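Local structure of D-glycerate 2-kinase (Thermotoga maritima, 2B8N) at residues A[80-85]-A[98-103]; A[140-145]-A[178-183]; A[161-166]-A[232-237]; A[201-206]-A[419-424]; A[369-374]-A[408-413]. The protein catalyses the ATP-dependent phosphorylation of D-glycerate to 2-phosphoglycerate, a magnesium-dependent step in the degradation of serine. One frame throughout, in Å; residues are numbered along the deposited sequence.

Interaction 1. Residues A[80-85]-A[98-103]; sequences VVVTKY and YEAGHP
The ring of Y85 lies over the backbone of A100, with A100 O 3.5 Å above the ring plane and close to its centre, while the carboxylate of E99 brings OE1 to the ring's edge, in its plane. The ring and carboxylate planes are turned 45° apart. Beyond the ring, Y85 OH passes the strand and hydrogen-bonds to D106 and N108, and E99 OE1 takes the backbone N of G86 while OE2 reaches S88. The second flat group, the imidazole of H102, is met at its edge: K84 NZ sits in the ring plane and donates to ND1 across 2.7 Å. The lysine chain gets there by bending at chi3 (78°) and chi4 (66°), which swings NZ back although CB points away from 98-103. At the other end V80 CG2 packs 3.6 Å from Y98 CE2, and V82 CG1 touches A100 CB at 4.1 Å.

Between these ends the two strands run parallel in register, V82 beside Y98 and T83 beside E99. Y98 N donates to V81 O, T83 N to Y98 O at 3.0 Å, and A100 N to T83 O, also at 3.0 Å. Strand 96-100 is an outermost strand of the parallel sheet, next to 76-84.

The chemistry changes along the pair: valines and aromatic carbon at the start give way, farther along, to a hydroxyl, a carboxylate, an ammonium and an imidazole, which suggests that the chain leaving the sheet is held by polar groups as well as by the Y85 ring on A100.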
# COMPACT_ATOMS: atom_id res chain seq x y z
N VAL A 80 4.36 -5.54 21.03
CA VAL A 80 2.94 -5.26 20.92
C VAL A 80 2.54 -5.14 19.45
O VAL A 80 3.29 -4.62 18.62
CB VAL A 80 2.54 -4.00 21.73
CG1 VAL A 80 3.23 -2.76 21.15
CG2 VAL A 80 1.03 -3.81 21.77
N VAL A 81 1.35 -5.66 19.14
CA VAL A 81 0.86 -5.83 17.78
C VAL A 81 -0.58 -5.30 17.73
O VAL A 81 -1.43 -5.72 18.52
CB VAL A 81 0.90 -7.34 17.40
CG1 VAL A 81 0.12 -7.63 16.12
CG2 VAL A 81 2.37 -7.81 17.29
N VAL A 82 -0.83 -4.35 16.81
CA VAL A 82 -2.19 -3.86 16.50
C VAL A 82 -2.47 -4.05 15.00
O VAL A 82 -1.74 -3.54 14.16
CB VAL A 82 -2.39 -2.37 16.88
CG1 VAL A 82 -3.87 -1.97 16.77
CG2 VAL A 82 -1.91 -2.09 18.28
N THR A 83 -3.51 -4.79 14.65
CA THR A 83 -3.81 -5.03 13.23
C THR A 83 -5.33 -5.02 13.05
O THR A 83 -6.06 -4.77 13.99
CB THR A 83 -3.09 -6.33 12.69
OG1 THR A 83 -3.11 -6.37 11.26
CG2 THR A 83 -3.72 -7.59 13.24
N LYS A 84 -5.80 -5.23 11.82
CA LYS A 84 -7.23 -5.32 11.53
C LYS A 84 -7.89 -6.53 12.21
O LYS A 84 -7.26 -7.57 12.39
CB LYS A 84 -7.45 -5.45 10.01
CG LYS A 84 -7.53 -4.16 9.23
CD LYS A 84 -7.70 -4.44 7.74
CE LYS A 84 -9.13 -4.81 7.39
NZ LYS A 84 -10.04 -3.68 7.61
N TYR A 85 -9.17 -6.40 12.54
CA TYR A 85 -9.90 -7.55 13.06
C TYR A 85 -9.69 -8.75 12.12
O TYR A 85 -9.76 -8.63 10.89
CB TYR A 85 -11.40 -7.25 13.27
CG TYR A 85 -11.62 -6.11 14.23
CD1 TYR A 85 -10.96 -6.09 15.45
CD2 TYR A 85 -12.44 -5.03 13.91
CE1 TYR A 85 -11.10 -5.04 16.32
CE2 TYR A 85 -12.60 -3.98 14.80
CZ TYR A 85 -11.92 -4.00 16.01
OH TYR A 85 -12.01 -2.98 16.93
N TYR A 98 -3.08 -7.38 19.62
CA TYR A 98 -4.31 -6.63 19.58
C TYR A 98 -4.88 -6.38 18.15
O TYR A 98 -4.15 -6.37 17.16
CB TYR A 98 -4.07 -5.29 20.27
CG TYR A 98 -3.58 -5.38 21.70
CD1 TYR A 98 -4.25 -6.16 22.64
CD2 TYR A 98 -2.48 -4.65 22.13
CE1 TYR A 98 -3.82 -6.23 23.97
CE2 TYR A 98 -2.02 -4.71 23.46
CZ TYR A 98 -2.70 -5.50 24.38
OH TYR A 98 -2.27 -5.56 25.70
N GLU A 99 -6.18 -6.18 18.08
CA GLU A 99 -6.84 -5.81 16.84
C GLU A 99 -7.77 -4.63 17.10
O GLU A 99 -8.25 -4.46 18.22
CB GLU A 99 -7.61 -7.01 16.25
CG GLU A 99 -6.78 -8.30 16.18
CD GLU A 99 -7.45 -9.42 15.41
OE1 GLU A 99 -8.68 -9.34 15.25
OE2 GLU A 99 -6.78 -10.37 14.95
N ALA A 100 -8.01 -3.83 16.07
CA ALA A 100 -8.78 -2.58 16.22
C ALA A 100 -9.42 -2.13 14.91
O ALA A 100 -9.25 -2.78 13.86
CB ALA A 100 -7.90 -1.49 16.77
N GLY A 101 -10.14 -1.01 15.00
CA GLY A 101 -10.96 -0.49 13.90
C GLY A 101 -10.22 -0.06 12.64
O GLY A 101 -9.22 0.66 12.70
N HIS A 102 -10.73 -0.53 11.50
CA HIS A 102 -10.25 -0.12 10.18
C HIS A 102 -11.33 -0.45 9.16
O HIS A 102 -11.95 -1.52 9.24
CB HIS A 102 -8.95 -0.88 9.85
CG HIS A 102 -8.39 -0.58 8.49
ND1 HIS A 102 -8.71 -1.33 7.37
CD2 HIS A 102 -7.52 0.37 8.07
CE1 HIS A 102 -8.07 -0.85 6.32
NE2 HIS A 102 -7.35 0.19 6.71
N PRO A 103 -11.57 0.45 8.18
CA PRO A 103 -10.91 1.71 7.86
C PRO A 103 -11.20 2.90 8.77
O PRO A 103 -10.68 3.98 8.49
CB PRO A 103 -11.43 2.02 6.46
CG PRO A 103 -12.76 1.42 6.42
CD PRO A 103 -12.63 0.15 7.20

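Interaction 2. Residues A[140-145]-A[178-183]; sequences LFELPL and SQVKGG
E142 reaches across to S178 and K181 with both carboxylate oxygens. Its CG stands anti to the backbone N (chi1 -174°), and a bend at chi2 (61°) folds the carboxylate back, so that OE1 can also take its own neighbour, L143 N, on the anti lone pair. The syn lone pair of OE1 receives S178 OG at 2.6 Å. OE2 forms a salt bridge with K181 NZ, also 2.6 Å, the ammonium standing above the carboxylate plane; R174 is a second cationic partner of OE2. S178 OG in turn accepts V180 N and K181 N, each at 3.1 Å, making an ST turn and an ST motif that shape the loop holding the lysine. An alanine in place of E142 would probably leave K181 and R174 without the negative charge they share, and S178 OG without its acceptor.

Q179 stretches out beyond CG and lays its amide beside L143 CD2; NE2 donates almost straight (172°) to P144 O over 2.8 Å. Its backbone N bonds to L143 O. On the other flank V180 CG2 sits over one face of the F141 ring, 4.3 Å from the centroid, a CH-pi contact.

Both segments are loops: 140-145 leaves helix 137-140, and the other leads into helix 184-189. F185 of that second helix meets the F141 ring edge-to-face, while T113, R114 and L117 of helix 107-120 cover L143.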
# COMPACT_ATOMS: atom_id res chain seq x y z
N LEU A 140 -5.63 2.55 12.68
CA LEU A 140 -5.25 1.57 13.70
C LEU A 140 -4.39 2.15 14.83
O LEU A 140 -4.22 1.52 15.86
CB LEU A 140 -4.51 0.39 13.07
CG LEU A 140 -5.26 -0.61 12.17
CD1 LEU A 140 -4.24 -1.40 11.35
CD2 LEU A 140 -6.12 -1.56 12.99
N PHE A 141 -3.84 3.35 14.61
CA PHE A 141 -2.98 4.03 15.56
C PHE A 141 -3.53 5.42 15.79
O PHE A 141 -3.39 6.28 14.91
CB PHE A 141 -1.56 4.12 14.96
CG PHE A 141 -0.46 4.30 15.98
CD1 PHE A 141 -0.48 3.62 17.20
CD2 PHE A 141 0.63 5.09 15.69
CE1 PHE A 141 0.53 3.78 18.11
CE2 PHE A 141 1.66 5.24 16.59
CZ PHE A 141 1.61 4.60 17.80
N GLU A 142 -4.19 5.65 16.92
CA GLU A 142 -4.84 6.94 17.20
C GLU A 142 -5.33 7.06 18.65
O GLU A 142 -5.82 6.10 19.24
CB GLU A 142 -6.01 7.18 16.22
CG GLU A 142 -6.68 8.56 16.32
CD GLU A 142 -5.73 9.71 16.01
OE1 GLU A 142 -4.97 10.13 16.91
OE2 GLU A 142 -5.74 10.20 14.87
N LEU A 143 -5.19 8.26 19.20
CA LEU A 143 -5.67 8.60 20.55
C LEU A 143 -5.78 10.13 20.58
O LEU A 143 -4.76 10.81 20.59
CB LEU A 143 -4.67 8.12 21.60
CG LEU A 143 -4.88 8.52 23.08
CD1 LEU A 143 -5.92 7.65 23.75
CD2 LEU A 143 -3.59 8.45 23.86
N PRO A 144 -7.01 10.69 20.49
CA PRO A 144 -7.17 12.17 20.47
C PRO A 144 -6.49 12.91 21.63
O PRO A 144 -6.25 12.30 22.70
CB PRO A 144 -8.70 12.38 20.57
CG PRO A 144 -9.31 11.08 20.15
CD PRO A 144 -8.29 9.98 20.32
N LEU A 145 -6.20 14.19 21.44
CA LEU A 145 -5.72 15.04 22.54
C LEU A 145 -6.83 15.21 23.58
O LEU A 145 -8.01 15.24 23.22
CB LEU A 145 -5.29 16.42 22.03
CG LEU A 145 -4.19 16.54 20.95
CD1 LEU A 145 -4.31 17.88 20.22
CD2 LEU A 145 -2.81 16.40 21.54
N SER A 178 -4.19 14.98 17.51
CA SER A 178 -3.73 13.62 17.83
C SER A 178 -2.52 13.56 18.76
O SER A 178 -1.68 14.43 18.74
CB SER A 178 -3.40 12.90 16.53
OG SER A 178 -2.87 11.62 16.76
N GLN A 179 -2.44 12.51 19.57
CA GLN A 179 -1.30 12.33 20.46
C GLN A 179 -0.16 11.54 19.79
O GLN A 179 0.93 11.41 20.36
CB GLN A 179 -1.74 11.59 21.75
CG GLN A 179 -2.67 12.40 22.64
CD GLN A 179 -2.88 11.79 24.03
OE1 GLN A 179 -1.94 11.43 24.73
NE2 GLN A 179 -4.13 11.71 24.44
N VAL A 180 -0.40 11.00 18.58
CA VAL A 180 0.60 10.14 17.93
C VAL A 180 0.99 10.55 16.51
O VAL A 180 2.13 10.30 16.09
CB VAL A 180 0.22 8.63 17.96
CG1 VAL A 180 0.07 8.17 19.36
CG2 VAL A 180 -1.04 8.37 17.20
N LYS A 181 0.05 11.15 15.78
CA LYS A 181 0.34 11.60 14.41
C LYS A 181 1.24 12.83 14.47
O LYS A 181 1.50 13.39 15.55
CB LYS A 181 -0.95 11.99 13.67
CG LYS A 181 -2.15 11.06 13.82
CD LYS A 181 -2.33 10.16 12.64
CE LYS A 181 -3.47 9.18 12.83
NZ LYS A 181 -4.71 9.90 12.49
N GLY A 182 1.69 13.28 13.31
CA GLY A 182 2.45 14.53 13.22
C GLY A 182 3.72 14.53 14.02
O GLY A 182 4.11 15.58 14.56
N GLY A 183 4.36 13.37 14.12
CA GLY A 183 5.66 13.23 14.81
C GLY A 183 5.57 13.05 16.32
O GLY A 183 6.58 12.91 17.00

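Interaction 3. Residues A[161-166]-A[232-237]; sequences LKSGAS and YGIETS
Y232 OH and the backbone N of S166, 4.2 Å from each other, both hydrogen-bond to one atom, OE1 of E169, so a single carboxylate oxygen of helix 167-175 ties the two segments together. The contact between the segments themselves is otherwise van der Waals. A165 CB lies over one face of the Y232 ring, 4.1 Å from its centroid and offset toward the rim, a CH-pi contact, and A165 CA comes 3.6 Å from Y232 OH. S163 approaches the same tyrosine nearer its root, its CB 3.9 Å from Y232 CD1. The CG of Y232 is anti to the carbonyl carbon (chi1 -63°), and from there the ring extends lengthwise past S163 and G164 to A165.

Two helix ends meet here. Helix 150-162 closes with a Schellman motif in which G164, at positive phi, follows the last turn and its N bonds to L161 O at 2.8 Å; helix 222-231 closes in the same manner with G233, right after the tyrosine. S166 then acts as N-cap of helix 167-175, and the short link S163-A165 between the two helices runs alongside the ring.

An alanine at Y232 would probably open a gap beside A165 and S163 and leave E169 OE1 with one partner fewer. I234 stands just past the glycine, its CD1 4.4 Å from S163 OG, and packs on L156 and L160 of helix 150-162. S163 OG itself turns back to the carbonyl of A159.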
# COMPACT_ATOMS: atom_id res chain seq x y z
N LEU A 161 -13.60 15.48 3.65
CA LEU A 161 -13.72 14.69 2.42
C LEU A 161 -14.90 15.16 1.57
O LEU A 161 -14.76 15.53 0.40
CB LEU A 161 -13.93 13.23 2.76
CG LEU A 161 -12.66 12.57 3.31
CD1 LEU A 161 -13.01 11.37 4.18
CD2 LEU A 161 -11.73 12.20 2.15
N LYS A 162 -16.08 15.17 2.18
CA LYS A 162 -17.26 15.56 1.45
C LYS A 162 -17.09 16.96 0.86
O LYS A 162 -17.53 17.22 -0.27
CB LYS A 162 -18.52 15.47 2.32
CG LYS A 162 -18.97 14.04 2.57
CD LYS A 162 -20.35 14.00 3.19
CE LYS A 162 -20.76 12.58 3.53
NZ LYS A 162 -19.84 11.97 4.53
N SER A 163 -16.44 17.86 1.59
CA SER A 163 -16.25 19.24 1.12
C SER A 163 -15.16 19.35 0.06
O SER A 163 -14.94 20.44 -0.46
CB SER A 163 -15.89 20.16 2.29
OG SER A 163 -16.98 20.24 3.19
N GLY A 164 -14.46 18.25 -0.23
CA GLY A 164 -13.47 18.20 -1.30
C GLY A 164 -12.11 18.72 -0.87
O GLY A 164 -11.41 19.37 -1.63
N ALA A 165 -11.72 18.41 0.37
CA ALA A 165 -10.42 18.83 0.87
C ALA A 165 -9.36 17.92 0.28
O ALA A 165 -9.66 16.80 -0.09
CB ALA A 165 -10.40 18.77 2.38
N SER A 166 -8.13 18.41 0.17
CA SER A 166 -7.01 17.61 -0.32
C SER A 166 -6.50 16.77 0.82
O SER A 166 -6.74 17.10 1.98
CB SER A 166 -5.88 18.50 -0.86
OG SER A 166 -5.38 19.43 0.10
N TYR A 232 -13.15 25.45 4.50
CA TYR A 232 -14.26 24.59 4.11
C TYR A 232 -15.51 24.80 4.97
O TYR A 232 -16.47 24.02 4.89
CB TYR A 232 -13.82 23.12 4.08
CG TYR A 232 -12.73 22.87 3.05
CD1 TYR A 232 -13.05 22.73 1.70
CD2 TYR A 232 -11.39 22.83 3.41
CE1 TYR A 232 -12.08 22.53 0.75
CE2 TYR A 232 -10.40 22.62 2.45
CZ TYR A 232 -10.76 22.48 1.12
OH TYR A 232 -9.82 22.27 0.16
N GLY A 233 -15.51 25.85 5.79
CA GLY A 233 -16.64 26.19 6.66
C GLY A 233 -17.05 25.10 7.63
O GLY A 233 -18.23 24.93 7.89
N ILE A 234 -16.10 24.34 8.18
CA ILE A 234 -16.45 23.28 9.12
C ILE A 234 -16.42 23.80 10.55
O ILE A 234 -15.35 24.14 11.08
CB ILE A 234 -15.55 22.06 8.92
CG1 ILE A 234 -15.83 21.43 7.55
CG2 ILE A 234 -15.80 21.02 10.02
CD1 ILE A 234 -14.68 20.68 6.95
N GLU A 235 -17.59 23.86 11.18
CA GLU A 235 -17.73 24.33 12.55
C GLU A 235 -17.15 23.28 13.53
O GLU A 235 -17.30 22.08 13.32
CB GLU A 235 -19.20 24.63 12.86
N THR A 236 -16.48 23.76 14.58
CA THR A 236 -15.79 22.90 15.58
C THR A 236 -15.92 23.46 17.02
O THR A 236 -16.02 24.68 17.21
CB THR A 236 -14.28 22.80 15.29
OG1 THR A 236 -13.70 24.11 15.25
CG2 THR A 236 -14.04 22.11 13.98
N SER A 237 -15.86 22.58 18.01
CA SER A 237 -15.99 22.99 19.42
C SER A 237 -14.85 23.93 19.90
O SER A 237 -13.90 24.20 19.17
CB SER A 237 -16.08 21.74 20.33
OG SER A 237 -15.03 20.80 20.10

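Interaction 4. Residues A[201-206]-A[419-424]; sequences DVLGDR and NVNDLI
D201 and V420 are the closest pair of alpha carbons between the segments, 4.4 Å apart without a beta bridge, and the first loop continues into a type II turn from V202 to D205, closed by D205 N donating to V202 O, with G204 at positive phi.

D201 lies against N419. Its CB is 3.3 Å from N419 O and 3.6 Å from N419 ND2, the carboxylate and amide planes being almost perpendicular at 89°. The other end of that amide shapes its own segment: N419 OD1 accepts N421 N from above the amide plane, at 3.2 Å, in an Asx turn. N421 comes from the far end of this turn with its CG anti to the carbonyl carbon (chi1 -61°), which brings the amide up to D201 O. As modelled, two acceptors face each other there, N421 OD1 and D201 O, 3.0 Å apart with no bond between them; N421 ND2 is 3.4 Å from the same D201 O. L203 adds a loose touch, CD1 to N421 OD1 at 4.5 Å.

The contact lies near the centre of the molecule, where loops attached to the two sheets meet. The loop 201-206 follows strand 193-199 of the parallel sheet, whereas 419-424 leads into strand 422-428 of the mixed sheet. V420 rests on V266 of helix 263-276, and T362, after strand 355-361, holds V420 N and N421 O.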
# COMPACT_ATOMS: atom_id res chain seq x y z
N ASP A 201 2.19 1.27 1.21
CA ASP A 201 1.06 1.16 0.30
C ASP A 201 0.68 2.53 -0.31
O ASP A 201 -0.33 2.63 -1.02
CB ASP A 201 -0.12 0.51 1.04
CG ASP A 201 -0.72 1.41 2.11
OD1 ASP A 201 -0.08 2.40 2.49
OD2 ASP A 201 -1.85 1.13 2.58
N VAL A 202 1.51 3.55 -0.04
CA VAL A 202 1.31 4.92 -0.56
C VAL A 202 2.22 5.18 -1.75
O VAL A 202 3.44 5.01 -1.68
CB VAL A 202 1.56 6.03 0.50
CG1 VAL A 202 1.46 7.42 -0.12
CG2 VAL A 202 0.57 5.92 1.64
N LEU A 203 1.64 5.63 -2.85
CA LEU A 203 2.41 5.88 -4.07
C LEU A 203 3.39 7.04 -3.84
O LEU A 203 3.00 8.13 -3.42
CB LEU A 203 1.48 6.21 -5.23
CG LEU A 203 2.07 6.10 -6.62
CD1 LEU A 203 2.40 4.65 -6.94
CD2 LEU A 203 1.11 6.69 -7.65
N GLY A 204 4.67 6.78 -4.08
CA GLY A 204 5.68 7.80 -3.83
C GLY A 204 6.17 7.79 -2.40
O GLY A 204 6.94 8.64 -1.98
N ASP A 205 5.70 6.80 -1.64
CA ASP A 205 6.23 6.49 -0.31
C ASP A 205 6.42 7.75 0.52
O ASP A 205 7.46 7.95 1.11
CB ASP A 205 7.55 5.67 -0.37
CG ASP A 205 7.53 4.52 -1.40
OD1 ASP A 205 6.53 3.74 -1.49
OD2 ASP A 205 8.55 4.38 -2.12
N ARG A 206 5.38 8.56 0.59
CA ARG A 206 5.46 9.84 1.28
C ARG A 206 5.29 9.60 2.77
O ARG A 206 4.20 9.27 3.24
CB ARG A 206 4.33 10.73 0.79
CG ARG A 206 4.51 11.34 -0.60
CD ARG A 206 4.97 12.79 -0.46
NE ARG A 206 3.92 13.64 0.10
CZ ARG A 206 3.97 14.97 0.15
NH1 ARG A 206 5.04 15.63 -0.31
NH2 ARG A 206 2.94 15.65 0.66
N ASN A 419 0.71 -5.14 0.72
CA ASN A 419 0.17 -4.22 -0.25
C ASN A 419 1.17 -3.12 -0.59
O ASN A 419 1.48 -2.27 0.24
CB ASN A 419 -1.13 -3.61 0.25
CG ASN A 419 -1.80 -2.71 -0.79
OD1 ASN A 419 -1.61 -2.89 -2.01
ND2 ASN A 419 -2.57 -1.75 -0.32
N VAL A 420 1.70 -3.16 -1.81
CA VAL A 420 2.54 -2.09 -2.31
C VAL A 420 2.05 -1.66 -3.68
O VAL A 420 2.85 -1.36 -4.55
CB VAL A 420 4.04 -2.46 -2.36
CG1 VAL A 420 4.53 -2.88 -1.00
CG2 VAL A 420 4.30 -3.57 -3.39
N ASN A 421 0.73 -1.61 -3.83
CA ASN A 421 0.05 -1.17 -5.06
C ASN A 421 0.21 -2.18 -6.22
O ASN A 421 0.10 -3.37 -6.00
CB ASN A 421 0.44 0.29 -5.38
CG ASN A 421 0.01 1.25 -4.28
OD1 ASN A 421 0.84 1.98 -3.70
ND2 ASN A 421 -1.29 1.26 -3.98
N ASP A 422 0.45 -1.71 -7.45
CA ASP A 422 0.23 -2.53 -8.65
C ASP A 422 1.53 -2.90 -9.39
O ASP A 422 2.44 -2.07 -9.51
CB ASP A 422 -0.77 -1.81 -9.58
CG ASP A 422 -2.13 -1.52 -8.90
OD1 ASP A 422 -2.45 -2.19 -7.89
OD2 ASP A 422 -2.89 -0.65 -9.38
N LEU A 423 1.60 -4.13 -9.87
CA LEU A 423 2.66 -4.56 -10.79
C LEU A 423 2.03 -4.97 -12.13
O LEU A 423 1.08 -5.75 -12.15
CB LEU A 423 3.45 -5.75 -10.20
CG LEU A 423 4.49 -6.41 -11.11
CD1 LEU A 423 5.53 -5.39 -11.53
CD2 LEU A 423 5.15 -7.60 -10.46
N ILE A 424 2.56 -4.44 -13.23
CA ILE A 424 2.16 -4.85 -14.56
C ILE A 424 3.38 -5.31 -15.32
O ILE A 424 4.40 -4.65 -15.30
CB ILE A 424 1.53 -3.71 -15.37
CG1 ILE A 424 0.28 -3.16 -14.66
CG2 ILE A 424 1.16 -4.23 -16.78
CD1 ILE A 424 0.54 -1.98 -13.76

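Interaction 5. Residues A[369-374]-A[408-413]; sequences TDAAGG and GALLIT
L411 faces both A372 and G373 at a classic beta bulge, in the antiparallel pairing that puts the short strand 410-411 on the edge of the mixed sheet. Its side chain starts with CB 3.7 Å from G373 O. CG stands anti to the backbone N (chi1 170°), and of its two methyls, CD2 lies 4.0 Å from A372 CB. Beyond the bulge this leucine also packs on I24 and K28 of helix 17-32, so the N-terminal helix covers the edge of the sheet here.

The backbone bonds of the bulge gather on L411. Its O accepts A372 N at 2.8 Å and G373 N more weakly. Its N donates to G373 O at 2.9 Å.

Two side chains meet the methyl of A371: L410 CD2 at 3.8 Å and I412 CD1 at 3.9 Å. L410 itself leans on Y401, L404 and K405 of helix 400-406. D370 OD1, which has I412 CD1 as a distant neighbour, takes its hydrogen bond from the hydroxyl of the same Y401. A372 CB also has T413 OG1 beside it, at 3.5 Å.

G373 is the second bulge residue and G374 follows it in strand 373-377. Next comes a non-hydrogen-bonded pair, G374 with L410, beside which G374 CA makes a CA-H...O contact with A409 O at 3.3 Å.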
# COMPACT_ATOMS: atom_id res chain seq x y z
N THR A 369 -13.09 -8.02 -5.21
CA THR A 369 -13.11 -9.35 -5.83
C THR A 369 -12.01 -10.25 -5.27
O THR A 369 -11.09 -9.79 -4.60
CB THR A 369 -12.92 -9.29 -7.38
OG1 THR A 369 -11.57 -8.92 -7.69
CG2 THR A 369 -13.87 -8.31 -8.01
N ASP A 370 -12.11 -11.52 -5.61
CA ASP A 370 -11.16 -12.54 -5.16
C ASP A 370 -9.96 -12.65 -6.10
O ASP A 370 -9.06 -13.46 -5.86
CB ASP A 370 -11.86 -13.91 -4.98
CG ASP A 370 -12.59 -14.43 -6.26
OD1 ASP A 370 -12.57 -13.80 -7.35
OD2 ASP A 370 -13.21 -15.53 -6.17
N ALA A 371 -9.97 -11.86 -7.17
CA ALA A 371 -8.91 -11.89 -8.17
C ALA A 371 -7.94 -10.72 -7.95
O ALA A 371 -8.32 -9.69 -7.40
CB ALA A 371 -9.51 -11.84 -9.57
N ALA A 372 -6.69 -10.92 -8.36
CA ALA A 372 -5.62 -9.96 -8.17
C ALA A 372 -5.51 -9.09 -9.37
O ALA A 372 -4.98 -7.99 -9.27
CB ALA A 372 -4.29 -10.68 -7.94
N GLY A 373 -5.96 -9.60 -10.52
CA GLY A 373 -5.91 -8.86 -11.79
C GLY A 373 -6.20 -9.73 -13.01
O GLY A 373 -6.97 -10.67 -12.96
N GLY A 374 -5.55 -9.42 -14.11
CA GLY A 374 -5.83 -10.11 -15.37
C GLY A 374 -4.59 -10.68 -16.02
O GLY A 374 -3.50 -10.20 -15.77
N GLY A 408 -11.16 -16.98 -19.36
CA GLY A 408 -10.08 -17.66 -18.63
C GLY A 408 -8.87 -16.80 -18.43
O GLY A 408 -7.73 -17.28 -18.53
N ALA A 409 -9.09 -15.53 -18.12
CA ALA A 409 -8.02 -14.53 -18.10
C ALA A 409 -7.92 -13.80 -16.76
O ALA A 409 -7.24 -12.78 -16.66
CB ALA A 409 -8.23 -13.55 -19.24
N LEU A 410 -8.56 -14.34 -15.72
CA LEU A 410 -8.42 -13.79 -14.37
C LEU A 410 -7.13 -14.34 -13.74
O LEU A 410 -6.83 -15.52 -13.87
CB LEU A 410 -9.60 -14.18 -13.47
CG LEU A 410 -10.88 -13.33 -13.53
CD1 LEU A 410 -11.92 -13.92 -12.60
CD2 LEU A 410 -10.62 -11.85 -13.18
N LEU A 411 -6.37 -13.46 -13.07
CA LEU A 411 -5.24 -13.88 -12.24
C LEU A 411 -5.71 -13.98 -10.79
O LEU A 411 -6.09 -12.98 -10.20
CB LEU A 411 -4.06 -12.90 -12.33
CG LEU A 411 -2.97 -13.19 -11.27
CD1 LEU A 411 -2.09 -14.34 -11.67
CD2 LEU A 411 -2.14 -11.95 -11.02
N ILE A 412 -5.66 -15.19 -10.25
CA ILE A 412 -6.07 -15.48 -8.88
C ILE A 412 -4.86 -15.88 -8.08
O ILE A 412 -4.30 -16.95 -8.32
CB ILE A 412 -7.09 -16.65 -8.83
CG1 ILE A 412 -8.25 -16.43 -9.83
CG2 ILE A 412 -7.59 -16.88 -7.38
CD1 ILE A 412 -9.43 -15.72 -9.26
N THR A 413 -4.43 -15.04 -7.16
CA THR A 413 -3.28 -15.32 -6.29
C THR A 413 -3.71 -15.68 -4.88
O THR A 413 -3.05 -16.49 -4.22
CB THR A 413 -2.35 -14.10 -6.16
OG1 THR A 413 -3.07 -12.99 -5.62
CG2 THR A 413 -1.79 -13.72 -7.52

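From the N terminus, interaction 1 closes a short loop of 12 residues and joins two neighbouring strands at the edge of the parallel sheet. Interaction 2 follows in series and touches it, L140 CD2 packing against T83 O and A100 O; it closes a loop made mostly of helices. Interaction 3 opens inside that loop and ends well beyond it, so the two cross, and it binds helix ends at the periphery. Interaction 4 in turn crosses interaction 3 and spans more than 200 residues, joining a loop after strand 193-199 to the lead-in of strand 422-428. Interaction 5, nested within it, fastens edge strand 410-411 to 373-377 in the mixed sheet that holds 422-428.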